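Local coordinates for mosquitocidal toxin (Lysinibacillus sphaericus, PDB 2VSE), which probably kills mosquito larvae as an ADP-ribosyltransferase toxin whose enzyme part is joined to ricin-B-like lectin domains, at residues I12-L17 and G173-E178; H45-T50 and H64-W69; I150-S155 and E166-F171. All coordinates share one frame; numbering follows the deposited sequence.

Contact 1 of 3, residues I12-L17 and G173-E178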
loop_
_atom_site.group_PDB
_atom_site.type_symbol
_atom_site.label_atom_id
_atom_site.label_comp_id
_atom_site.label_asym_id
_atom_site.label_seq_id
_atom_site.Cartn_x
_atom_site.Cartn_y
_atom_site.Cartn_z
ATOM N N ILE A 12 -6.173 4.605 -5.277
ATOM C CA ILE A 12 -5.298 4.126 -4.207
ATOM C C ILE A 12 -4.733 2.701 -4.407
ATOM O O ILE A 12 -4.259 2.094 -3.447
ATOM C CB ILE A 12 -5.988 4.176 -2.827
ATOM C CG1 ILE A 12 -7.430 3.661 -2.923
ATOM C CG2 ILE A 12 -5.896 5.584 -2.225
ATOM C CD1 ILE A 12 -7.989 3.235 -1.591
ATOM N N GLN A 13 -4.767 2.183 -5.636
ATOM C CA GLN A 13 -4.294 0.813 -5.914
ATOM C C GLN A 13 -2.799 0.618 -5.718
ATOM O O GLN A 13 -2.337 -0.503 -5.578
ATOM C CB GLN A 13 -4.691 0.346 -7.317
ATOM C CG GLN A 13 -5.971 -0.478 -7.342
ATOM C CD GLN A 13 -6.353 -0.996 -8.731
ATOM O OE1 GLN A 13 -7.520 -1.310 -8.973
ATOM N NE2 GLN A 13 -5.373 -1.093 -9.645
ATOM N N ALA A 14 -2.060 1.718 -5.695
ATOM C CA ALA A 14 -0.610 1.702 -5.583
ATOM C C ALA A 14 -0.137 1.637 -4.140
ATOM O O ALA A 14 1.048 1.414 -3.896
ATOM C CB ALA A 14 -0.028 2.944 -6.249
ATOM N N ALA A 15 -1.055 1.843 -3.196
ATOM C CA ALA A 15 -0.717 2.014 -1.782
ATOM C C ALA A 15 0.308 1.010 -1.252
ATOM O O ALA A 15 0.171 -0.201 -1.432
ATOM C CB ALA A 15 -1.975 1.992 -0.919
ATOM N N SER A 16 1.342 1.555 -0.624
ATOM C CA SER A 16 2.285 0.796 0.177
ATOM C C SER A 16 1.531 0.244 1.381
ATOM O O SER A 16 1.753 -0.901 1.791
ATOM C CB SER A 16 3.425 1.713 0.632
ATOM O OG SER A 16 4.278 1.069 1.563
ATOM N N LEU A 17 0.629 1.058 1.935
ATOM C CA LEU A 17 -0.274 0.612 2.989
ATOM C C LEU A 17 -1.393 -0.226 2.369
ATOM O O LEU A 17 -2.509 0.262 2.136
ATOM C CB LEU A 17 -0.843 1.811 3.780
ATOM C CG LEU A 17 0.140 2.826 4.395
ATOM C CD1 LEU A 17 -0.589 3.928 5.146
ATOM C CD2 LEU A 17 1.164 2.154 5.291
ATOM N N GLY A 173 -1.474 6.478 1.093
ATOM C CA GLY A 173 -0.952 5.157 1.414
ATOM C C GLY A 173 0.341 4.828 0.684
ATOM O O GLY A 173 0.833 3.693 0.780
ATOM N N GLY A 174 0.891 5.814 -0.035
ATOM C CA GLY A 174 2.185 5.678 -0.694
ATOM C C GLY A 174 2.193 4.852 -1.969
ATOM O O GLY A 174 1.153 4.627 -2.595
ATOM N N ILE A 175 3.379 4.407 -2.359
ATOM C CA ILE A 175 3.570 3.709 -3.627
ATOM C C ILE A 175 4.442 2.470 -3.426
ATOM O O ILE A 175 5.552 2.566 -2.908
ATOM C CB ILE A 175 4.227 4.650 -4.687
ATOM C CG1 ILE A 175 3.458 5.974 -4.778
ATOM C CG2 ILE A 175 4.316 3.958 -6.048
ATOM C CD1 ILE A 175 4.168 7.047 -5.556
ATOM N N ARG A 176 3.935 1.308 -3.821
ATOM C CA ARG A 176 4.721 0.061 -3.721
ATOM C C ARG A 176 5.926 0.074 -4.685
ATOM O O ARG A 176 5.879 0.751 -5.713
ATOM C CB ARG A 176 3.818 -1.161 -3.953
ATOM C CG ARG A 176 2.805 -1.375 -2.837
ATOM C CD ARG A 176 2.070 -2.709 -2.907
ATOM N NE ARG A 176 1.430 -2.957 -4.198
ATOM C CZ ARG A 176 0.257 -2.460 -4.563
ATOM N NH1 ARG A 176 -0.423 -1.667 -3.740
ATOM N NH2 ARG A 176 -0.234 -2.745 -5.753
ATOM N N PRO A 177 7.006 -0.675 -4.366
ATOM C CA PRO A 177 8.261 -0.578 -5.152
ATOM C C PRO A 177 8.174 -1.065 -6.596
ATOM O O PRO A 177 8.976 -0.644 -7.434
ATOM C CB PRO A 177 9.243 -1.464 -4.367
ATOM C CG PRO A 177 8.418 -2.366 -3.596
ATOM C CD PRO A 177 7.134 -1.652 -3.274
ATOM N N GLU A 178 7.219 -1.941 -6.891
ATOM C CA GLU A 178 7.057 -2.445 -8.249
ATOM C C GLU A 178 6.565 -1.378 -9.239
ATOM O O GLU A 178 6.490 -1.635 -10.442
ATOM C CB GLU A 178 6.158 -3.691 -8.278
ATOM C CG GLU A 178 4.718 -3.455 -7.827
ATOM C CD GLU A 178 4.472 -3.795 -6.367
ATOM O OE1 GLU A 178 5.398 -3.649 -5.540
ATOM O OE2 GLU A 178 3.334 -4.192 -6.042
#

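Contact 2 of 3, residues H45-T50 and H64-W69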
loop_
_atom_site.group_PDB
_atom_site.type_symbol
_atom_site.label_atom_id
_atom_site.label_comp_id
_atom_site.label_asym_id
_atom_site.label_seq_id
_atom_site.Cartn_x
_atom_site.Cartn_y
_atom_site.Cartn_z
ATOM N N HIS A 45 -9.932 15.643 -7.870
ATOM C CA HIS A 45 -9.816 14.971 -9.159
ATOM C C HIS A 45 -8.800 13.850 -9.051
ATOM O O HIS A 45 -7.688 14.054 -8.548
ATOM C CB HIS A 45 -9.389 15.964 -10.246
ATOM C CG HIS A 45 -9.444 15.410 -11.638
ATOM N ND1 HIS A 45 -10.449 15.729 -12.526
ATOM C CD2 HIS A 45 -8.611 14.571 -12.301
ATOM C CE1 HIS A 45 -10.238 15.104 -13.672
ATOM N NE2 HIS A 45 -9.129 14.396 -13.561
ATOM N N MET A 46 -9.194 12.665 -9.503
ATOM C CA MET A 46 -8.287 11.510 -9.551
ATOM C C MET A 46 -7.709 11.385 -10.960
ATOM O O MET A 46 -8.440 11.555 -11.942
ATOM C CB MET A 46 -9.034 10.221 -9.194
ATOM C CG MET A 46 -9.853 10.297 -7.918
ATOM S SD MET A 46 -8.860 10.652 -6.443
ATOM C CE MET A 46 -10.175 10.657 -5.226
ATOM N N ARG A 47 -6.409 11.095 -11.063
ATOM C CA ARG A 47 -5.779 10.907 -12.372
ATOM C C ARG A 47 -6.590 9.899 -13.156
ATOM O O ARG A 47 -6.944 8.837 -12.641
ATOM C CB ARG A 47 -4.334 10.430 -12.258
ATOM C CG ARG A 47 -3.326 11.523 -11.995
ATOM C CD ARG A 47 -1.910 11.071 -12.324
ATOM N NE ARG A 47 -1.597 9.758 -11.763
ATOM C CZ ARG A 47 -0.592 8.985 -12.162
ATOM N NH1 ARG A 47 0.219 9.374 -13.134
ATOM N NH2 ARG A 47 -0.404 7.807 -11.593
ATOM N N GLU A 48 -6.924 10.261 -14.385
ATOM C CA GLU A 48 -7.624 9.353 -15.267
ATOM C C GLU A 48 -6.608 8.617 -16.133
ATOM O O GLU A 48 -5.471 9.085 -16.318
ATOM C CB GLU A 48 -8.636 10.110 -16.126
ATOM C CG GLU A 48 -9.897 10.533 -15.379
ATOM C CD GLU A 48 -10.885 11.294 -16.259
ATOM O OE1 GLU A 48 -10.753 11.248 -17.505
ATOM O OE2 GLU A 48 -11.802 11.939 -15.699
ATOM N N GLN A 49 -7.020 7.454 -16.635
ATOM C CA GLN A 49 -6.250 6.700 -17.629
ATOM C C GLN A 49 -4.878 6.237 -17.124
ATOM O O GLN A 49 -3.928 6.160 -17.905
ATOM C CB GLN A 49 -6.069 7.530 -18.914
ATOM C CG GLN A 49 -7.341 8.166 -19.477
ATOM C CD GLN A 49 -7.944 7.352 -20.605
ATOM O OE1 GLN A 49 -7.913 6.121 -20.581
ATOM N NE2 GLN A 49 -8.494 8.035 -21.604
ATOM N N THR A 50 -4.756 5.937 -15.832
ATOM C CA THR A 50 -3.478 5.424 -15.311
ATOM C C THR A 50 -3.350 3.932 -15.593
ATOM O O THR A 50 -2.248 3.380 -15.603
ATOM C CB THR A 50 -3.289 5.680 -13.813
ATOM O OG1 THR A 50 -4.350 5.055 -13.084
ATOM C CG2 THR A 50 -3.274 7.168 -13.530
ATOM N N HIS A 64 1.799 9.857 -18.251
ATOM C CA HIS A 64 1.568 9.335 -16.907
ATOM C C HIS A 64 2.861 9.120 -16.148
ATOM O O HIS A 64 2.858 8.634 -15.013
ATOM C CB HIS A 64 0.704 8.074 -16.963
ATOM C CG HIS A 64 -0.574 8.274 -17.718
ATOM N ND1 HIS A 64 -0.679 8.057 -19.077
ATOM C CD2 HIS A 64 -1.786 8.729 -17.316
ATOM C CE1 HIS A 64 -1.907 8.340 -19.473
ATOM N NE2 HIS A 64 -2.599 8.749 -18.424
ATOM N N ARG A 65 3.965 9.529 -16.768
ATOM C CA ARG A 65 5.259 9.397 -16.138
ATOM C C ARG A 65 5.361 10.352 -14.957
ATOM O O ARG A 65 5.129 11.568 -15.096
ATOM C CB ARG A 65 6.372 9.646 -17.137
ATOM C CG ARG A 65 7.716 9.147 -16.679
ATOM C CD ARG A 65 8.691 8.979 -17.859
ATOM N NE ARG A 65 10.060 8.941 -17.364
ATOM C CZ ARG A 65 10.867 9.995 -17.305
ATOM N NH1 ARG A 65 10.474 11.185 -17.745
ATOM N NH2 ARG A 65 12.077 9.852 -16.805
ATOM N N LEU A 66 5.690 9.791 -13.798
ATOM C CA LEU A 66 5.875 10.581 -12.596
ATOM C C LEU A 66 7.294 10.496 -12.070
ATOM O O LEU A 66 8.012 9.526 -12.317
ATOM C CB LEU A 66 4.899 10.153 -11.489
ATOM C CG LEU A 66 3.413 10.078 -11.828
ATOM C CD1 LEU A 66 2.694 9.418 -10.682
ATOM C CD2 LEU A 66 2.834 11.455 -12.137
ATOM N N LEU A 67 7.667 11.526 -11.317
ATOM C CA LEU A 67 8.982 11.631 -10.725
ATOM C C LEU A 67 8.876 11.955 -9.246
ATOM O O LEU A 67 7.995 12.707 -8.835
ATOM C CB LEU A 67 9.782 12.724 -11.430
ATOM C CG LEU A 67 9.866 12.620 -12.956
ATOM C CD1 LEU A 67 10.480 13.877 -13.570
ATOM C CD2 LEU A 67 10.634 11.366 -13.411
ATOM N N ARG A 68 9.772 11.393 -8.444
ATOM C CA ARG A 68 9.890 11.818 -7.054
ATOM C C ARG A 68 11.336 12.082 -6.651
ATOM O O ARG A 68 12.184 11.198 -6.728
ATOM C CB ARG A 68 9.250 10.808 -6.099
ATOM C CG ARG A 68 9.410 11.224 -4.660
ATOM C CD ARG A 68 8.787 10.277 -3.687
ATOM N NE ARG A 68 9.225 10.634 -2.347
ATOM C CZ ARG A 68 8.538 11.416 -1.512
ATOM N NH1 ARG A 68 7.364 11.920 -1.877
ATOM N NH2 ARG A 68 9.025 11.695 -0.309
ATOM N N TRP A 69 11.608 13.310 -6.233
ATOM C CA TRP A 69 12.879 13.656 -5.622
ATOM C C TRP A 69 12.925 13.147 -4.181
ATOM O O TRP A 69 12.035 13.448 -3.384
ATOM C CB TRP A 69 13.052 15.162 -5.646
ATOM C CG TRP A 69 12.970 15.704 -7.020
ATOM C CD1 TRP A 69 11.859 16.189 -7.651
ATOM C CD2 TRP A 69 14.043 15.792 -7.964
ATOM N NE1 TRP A 69 12.179 16.592 -8.925
ATOM C CE2 TRP A 69 13.514 16.360 -9.144
ATOM C CE3 TRP A 69 15.406 15.466 -7.918
ATOM C CZ2 TRP A 69 14.302 16.609 -10.273
ATOM C CZ3 TRP A 69 16.187 15.716 -9.034
ATOM C CH2 TRP A 69 15.629 16.279 -10.200
HETATM O O HOH W 1 1.632 6.524 -13.536
#

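Contact 3 of 3, residues I150-S155 and E166-F171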
loop_
_atom_site.group_PDB
_atom_site.type_symbol
_atom_site.label_atom_id
_atom_site.label_comp_id
_atom_site.label_asym_id
_atom_site.label_seq_id
_atom_site.Cartn_x
_atom_site.Cartn_y
_atom_site.Cartn_z
ATOM N N ILE A 150 -3.966 11.272 -6.746
ATOM C CA ILE A 150 -4.813 12.462 -6.769
ATOM C C ILE A 150 -4.129 13.610 -7.511
ATOM O O ILE A 150 -2.976 13.937 -7.230
ATOM C CB ILE A 150 -5.178 12.901 -5.324
ATOM C CG1 ILE A 150 -5.913 11.765 -4.597
ATOM C CG2 ILE A 150 -6.005 14.202 -5.334
ATOM C CD1 ILE A 150 -6.125 11.989 -3.098
ATOM N N ASP A 151 -4.843 14.206 -8.463
ATOM C CA ASP A 151 -4.334 15.371 -9.200
ATOM C C ASP A 151 -4.617 16.639 -8.397
ATOM O O ASP A 151 -5.722 17.178 -8.428
ATOM C CB ASP A 151 -4.942 15.438 -10.605
ATOM C CG ASP A 151 -4.425 16.624 -11.428
ATOM O OD1 ASP A 151 -3.781 17.545 -10.866
ATOM O OD2 ASP A 151 -4.681 16.640 -12.654
ATOM N N ILE A 152 -3.594 17.104 -7.686
ATOM C CA ILE A 152 -3.702 18.256 -6.798
ATOM C C ILE A 152 -4.150 19.551 -7.479
ATOM O O ILE A 152 -5.066 20.218 -6.988
ATOM C CB ILE A 152 -2.396 18.485 -6.008
ATOM C CG1 ILE A 152 -2.000 17.204 -5.268
ATOM C CG2 ILE A 152 -2.548 19.670 -5.030
ATOM C CD1 ILE A 152 -3.012 16.733 -4.203
ATOM N N ASN A 153 -3.508 19.906 -8.590
ATOM C CA ASN A 153 -3.850 21.118 -9.334
ATOM C C ASN A 153 -5.316 21.130 -9.756
ATOM O O ASN A 153 -6.003 22.144 -9.604
ATOM C CB ASN A 153 -2.946 21.274 -10.560
ATOM C CG ASN A 153 -3.178 22.583 -11.294
ATOM O OD1 ASN A 153 -3.050 23.665 -10.716
ATOM N ND2 ASN A 153 -3.517 22.489 -12.573
ATOM N N ALA A 154 -5.790 19.997 -10.273
ATOM C CA ALA A 154 -7.195 19.840 -10.658
ATOM C C ALA A 154 -8.155 19.818 -9.454
ATOM O O ALA A 154 -9.367 19.980 -9.621
ATOM C CB ALA A 154 -7.369 18.584 -11.500
ATOM N N SER A 155 -7.606 19.619 -8.256
ATOM C CA SER A 155 -8.402 19.499 -7.033
ATOM C C SER A 155 -8.629 20.825 -6.297
ATOM O O SER A 155 -9.687 21.019 -5.702
ATOM C CB SER A 155 -7.758 18.494 -6.059
ATOM O OG SER A 155 -7.734 17.170 -6.571
ATOM N N GLU A 166 2.034 22.807 -9.554
ATOM C CA GLU A 166 0.921 22.453 -10.437
ATOM C C GLU A 166 1.045 21.052 -11.033
ATOM O O GLU A 166 0.086 20.537 -11.608
ATOM C CB GLU A 166 0.731 23.504 -11.541
ATOM C CG GLU A 166 1.965 23.804 -12.377
ATOM C CD GLU A 166 1.659 24.684 -13.589
ATOM O OE1 GLU A 166 1.073 25.785 -13.426
ATOM O OE2 GLU A 166 2.021 24.272 -14.713
ATOM N N ASP A 167 2.222 20.443 -10.890
ATOM C CA ASP A 167 2.456 19.091 -11.381
ATOM C C ASP A 167 2.469 18.040 -10.265
ATOM O O ASP A 167 2.852 16.881 -10.501
ATOM C CB ASP A 167 3.763 19.024 -12.178
ATOM C CG ASP A 167 3.645 19.648 -13.556
ATOM O OD1 ASP A 167 2.646 19.377 -14.262
ATOM O OD2 ASP A 167 4.564 20.400 -13.943
ATOM N N GLU A 168 2.043 18.425 -9.061
ATOM C CA GLU A 168 2.043 17.486 -7.937
ATOM C C GLU A 168 0.926 16.449 -8.058
ATOM O O GLU A 168 -0.240 16.788 -8.250
ATOM C CB GLU A 168 2.003 18.213 -6.578
ATOM C CG GLU A 168 2.182 17.275 -5.352
ATOM C CD GLU A 168 2.649 17.991 -4.081
ATOM O OE1 GLU A 168 3.049 19.179 -4.162
ATOM O OE2 GLU A 168 2.618 17.363 -2.992
ATOM N N ILE A 169 1.307 15.178 -7.981
ATOM C CA ILE A 169 0.353 14.071 -7.910
ATOM C C ILE A 169 0.628 13.342 -6.605
ATOM O O ILE A 169 1.769 12.962 -6.336
ATOM C CB ILE A 169 0.476 13.075 -9.104
ATOM C CG1 ILE A 169 0.447 13.802 -10.462
ATOM C CG2 ILE A 169 -0.577 11.951 -8.991
ATOM C CD1 ILE A 169 -0.834 14.564 -10.804
ATOM N N THR A 170 -0.423 13.150 -5.807
ATOM C CA THR A 170 -0.299 12.662 -4.436
ATOM C C THR A 170 -0.921 11.275 -4.246
ATOM O O THR A 170 -2.031 11.017 -4.715
ATOM C CB THR A 170 -0.952 13.668 -3.452
ATOM O OG1 THR A 170 -0.289 14.936 -3.565
ATOM C CG2 THR A 170 -0.850 13.179 -2.022
ATOM N N PHE A 171 -0.217 10.395 -3.540
ATOM C CA PHE A 171 -0.672 9.021 -3.368
ATOM C C PHE A 171 -1.012 8.681 -1.906
ATOM O O PHE A 171 -0.121 8.612 -1.055
ATOM C CB PHE A 171 0.376 8.044 -3.909
ATOM C CG PHE A 171 0.462 8.013 -5.403
ATOM C CD1 PHE A 171 -0.152 6.999 -6.120
ATOM C CD2 PHE A 171 1.159 8.996 -6.097
ATOM C CE1 PHE A 171 -0.074 6.962 -7.517
ATOM C CE2 PHE A 171 1.242 8.960 -7.488
ATOM C CZ PHE A 171 0.620 7.937 -8.198
#

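Contact 1 of 3, residues I12-L17 and G173-E178
Arg176 lays its aliphatic stem along the backbone of Ala14 and Ala15, with CG 3.2 Å from Ala15 O, and then hooks its guanidinium onto the carbonyls of the turn. The chain bends at chi3 (-54°), bringing NH1 between two acceptors: Ala15 O at 2.8 Å and Gln13 O at 2.9 Å. NH2 adds a second bond to Gln13 O, so this one oxygen is gripped end-on by two nitrogens. NH2 approaches it in the carbonyl plane, whereas NH1 comes in tilted from that plane. On another edge of the same flat group, NE forms a salt bridge with Glu178 OE2 (2.9 Å), which limits rotation of the guanidinium. The backbone of Arg176 takes part as well: its N bonds to Ala14 O at 2.9 Å.

At the far end of the contact, Leu17 N donates to Gly173 O with an N-H...O angle of 166°, and the bond from Ser16 N to the same oxygen is weak and bent. Leu17 CD1 rests on Gly173 CA at 3.9 Å, against a residue without a side chain. Ile12 to Ala15 form a type I beta turn, closed by Ala15 N bonding to Ile12 O. The carbonyl oxygens of Gln13 and Ala15, bound by Arg176, fasten the N-terminal loop to the connection between strands 168-172 and 180-187 of the ADP-ribosyltransferase fold.

Contact 2 of 3, residues H45-T50 and H64-W69
Beside the mixed sheet of the ADP-ribosyltransferase fold, where the loop following strand 45-46 passes strand 66-70, Arg47 meets Leu66 and the backbone of His64. Leu66 and Arg47 approach from opposite directions. Leu66 CD1 lies over one face of the guanidinium, 3.2 Å above its plane and displaced toward the rim, while Thr50 CG2 occupies the other face, so the flat group is sandwiched between two methyls. The bend at chi3 (-47°) turns the guanidinium so that its edge is directed at His64 O; NH1 reaches that oxygen in a weak hydrogen bond of 3.3 Å. A water lies in the same plane, accepting from Arg47 NH2 at 3.1 Å and standing 2.9 Å from His64 O, and so offers a second, indirect path between the same two groups. The stronger direct protein partner of NH2 is Gly148 O. Thr50 OG1 also binds Gly148, through its N, which holds the loop bearing both residues against the chain just ahead of strand 150-151.

Strand 66-70 pairs with strands 111-119 and 138-144, and Arg68 on it donates through NH1 to Ser113 O. Arg68 and Ser113 probably correspond to the arginine and serine of the R-S-E signature of arginine-specific ADP-ribosyltransferases. At the other end of the contact the imidazole of His64 lies under Gln49 O, which stands 2.9 Å above the ring plane and toward its rim. The distance from Gln49 O to His64 NE2 is 3.0 Å, yet the angle is too poor for a hydrogen bond: the oxygen stands above the ring instead of near its plane. Gln49 CB also touches NE2, at 3.7 Å, and Asp61 OD1 is bonded to ND1.

Contact 3 of 3, residues I150-S155 and E166-F171
Ile152, just past strand 150-151 in the mixed sheet of the ADP-ribosyltransferase fold, places its CB 3.5 Å from Glu168 O, and its side chain then crosses that of Thr170. CG1 comes within 3.3 Å of Thr170 OG1, and CD1, folded back at chi2, touches the same oxygen and also Thr170 CB at 3.8 Å. The hydroxyl therefore has an apolar branch against it, while its polar partner is Ser113 OG.

The contact is an antiparallel pairing inside the sheet, with strand 150-151 lying between 45-46 and 168-172 and the touching parts running 165° apart. Ile150 and Thr170 form a hydrogen-bonded pair: Ile150 N reaches Thr170 O at 2.8 Å (N-H...O 175°), and Thr170 N returns a bond to Ile150 O. Next comes the non-hydrogen-bonded pair of Asp151 and Ile169, where Ile169 CD1 approaches Asp151 CA at 3.9 Å. Beyond it only a weak bond (3.4 Å) from Ile152 N to Glu168 O follows.

The chain then coils into a single loose helical turn, 152-155. Asp151 is its N-cap: with CG anti to the backbone N, OD1 accepts from Ala154 N, and Ser155 OG donates to Asp151 O at 2.7 Å.

The spacing of Glu166 and Glu168 fits the ExE signature of arginine-specific ADP-ribosyltransferases, and Glu168 OE2 is hydrogen-bonded to Ser113 OG. Glu166 runs side by side with Asn153, amide and carboxylate planes 33° apart, and Asn153 CB sits 3.3 Å from Glu166 O.

Contacts 2 and 3 are close neighbours, with centres 8 Å apart, and share the sheet in which strands 45-46 and 150-151 pair. His45 O lies 2.9 Å from Asp151 N, a probable hydrogen bond, and Leu66 CD1 packs on Phe171 CE2 at 3.5 Å. Contact 1, which encloses both along the chain, has its centre 16 Å from that of contact 3 and joins it through Ala14 CB on Phe171 CD1 (4.1 Å); contact 2 is not touched by it. Phe171 therefore links the three. Around Ser113, the Arg68 of contact 2 and the Glu168 of contact 3 converge, consistent with the R-S-E active-site layout of this family.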